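Endoribonuclease L-PSP/chorismate mutase-like domain-containing protein (Agrobacterium tumefaciens str., PDB 3D01) is of unknown function but belongs to the YjgF/L-PSP endoribonuclease and chorismate mutase-like family, whose members typically assemble as trimers. Local coordinates at the interface of chains A and B. Residues are numbered along the deposited sequence; one frame, centred on the assembly and turned at random. Chains: chain A/B, Uncharacterized protein.

The interface of chains A and B. Residues chain A 34-36; chain B 126, 137-141.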
# COMPACT_ATOMS: atom_id res chain seq x y z
N ASN A 34 14.43 13.08 5.30
CA ASN A 34 13.53 13.59 4.25
C ASN A 34 12.22 12.79 4.15
O ASN A 34 11.28 13.20 3.46
CB ASN A 34 14.24 13.64 2.90
CG ASN A 34 15.24 14.77 2.82
OD1 ASN A 34 16.28 14.64 2.18
ND2 ASN A 34 14.94 15.90 3.50
N TYR A 35 12.21 11.65 4.82
CA TYR A 35 10.96 10.97 5.14
C TYR A 35 10.74 11.01 6.64
O TYR A 35 11.68 11.09 7.44
CB TYR A 35 10.90 9.53 4.61
CG TYR A 35 11.97 8.60 5.10
CD1 TYR A 35 11.65 7.58 6.00
CD2 TYR A 35 13.27 8.68 4.63
CE1 TYR A 35 12.61 6.69 6.44
CE2 TYR A 35 14.26 7.81 5.08
CZ TYR A 35 13.92 6.80 5.99
OH TYR A 35 14.88 5.90 6.44
N VAL A 36 9.48 11.00 7.00
CA VAL A 36 9.05 11.11 8.37
C VAL A 36 8.29 9.84 8.82
O VAL A 36 7.77 9.10 7.98
CB VAL A 36 8.18 12.36 8.52
CG1 VAL A 36 9.07 13.62 8.35
CG2 VAL A 36 7.00 12.34 7.52
N SER B 126 13.06 9.77 -1.95
CA SER B 126 12.70 10.66 -0.85
C SER B 126 13.51 11.95 -0.86
O SER B 126 12.95 13.03 -0.68
CB SER B 126 12.85 9.96 0.50
OG SER B 126 12.03 8.83 0.59
N GLY B 137 7.30 18.27 0.76
CA GLY B 137 7.77 17.01 0.19
C GLY B 137 8.05 15.90 1.19
O GLY B 137 8.19 14.74 0.80
N ARG B 138 8.16 16.23 2.47
CA ARG B 138 8.48 15.25 3.50
C ARG B 138 7.28 14.36 3.78
O ARG B 138 6.18 14.83 4.08
CB ARG B 138 8.99 15.96 4.76
CG ARG B 138 10.30 16.70 4.52
CD ARG B 138 11.21 16.62 5.74
NE ARG B 138 10.53 17.12 6.91
CZ ARG B 138 10.87 16.86 8.17
NH1 ARG B 138 10.17 17.41 9.15
NH2 ARG B 138 11.90 16.06 8.47
N HIS B 139 7.49 13.06 3.69
CA HIS B 139 6.41 12.09 3.56
C HIS B 139 6.63 10.88 4.45
O HIS B 139 7.79 10.59 4.83
CB HIS B 139 6.36 11.58 2.11
CG HIS B 139 7.72 11.23 1.57
ND1 HIS B 139 8.58 12.18 1.05
CD2 HIS B 139 8.40 10.04 1.54
CE1 HIS B 139 9.72 11.59 0.71
NE2 HIS B 139 9.62 10.30 0.98
N ALA B 140 5.52 10.20 4.76
CA ALA B 140 5.55 8.84 5.33
C ALA B 140 5.97 7.87 4.21
O ALA B 140 5.87 8.19 3.01
CB ALA B 140 4.22 8.43 5.91
N ARG B 141 6.43 6.67 4.60
CA ARG B 141 7.03 5.79 3.61
C ARG B 141 7.01 4.34 4.05
O ARG B 141 7.03 4.05 5.24
CB ARG B 141 8.51 6.15 3.46
CG ARG B 141 9.14 5.80 2.17
CD ARG B 141 10.59 6.37 2.08
NE ARG B 141 11.59 5.58 2.79
CZ ARG B 141 12.92 5.78 2.68
NH1 ARG B 141 13.38 6.71 1.90
NH2 ARG B 141 13.78 5.02 3.32
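A:Tyr35 lays its ring over the guanidinium of B:Arg141, a cation-pi stack between two of the three subunits of the deposited assembly, probably the trimer usual for the YjgF family. The planes lie 14° apart, with B:Arg141 CZ 3.4 Å from the centroid of the A:Tyr35 ring, while NH2 reaches toward the phenol end of the ring. With chi1 at 59°, CG of A:Tyr35 stands between the backbone N and the carbonyl carbon, and from there the ring extends over the guanidinium; the arginine, extended as far as CD, bends at chi3 (80°) to present its flat face.

Beside the stack the backbones pair as a short parallel beta bridge between A:Tyr35 and B:His139. The amide N of A:Val36 donates to the carbonyl O of B:His139 at 2.8 Å, nearly straight at the hydrogen though above the carbonyl plane. On the far side of this bond, CG1 of A:Val36 sits over the guanidinium face of B:Arg138, 3.7 Å from CZ, and the aliphatic part of that arginine passes the backbone of A:Asn34.

At the edge of the guanidinium, chain B helps orient its own arginine. B:Arg141 NH1 donates in its guanidinium plane to the hydroxyl OG of B:Ser126, on helix 118-133, at 2.8 Å. That hydroxyl also shares a hydrogen bond with NE2 of B:His139, again at 2.8 Å, and the opposite ring nitrogen, ND1, donates to the carbonyl O of B:Gly137 at 2.6 Å. Held at both nitrogens, the imidazole has its rotation set, with CD2 4.0 Å from CB of A:Tyr35.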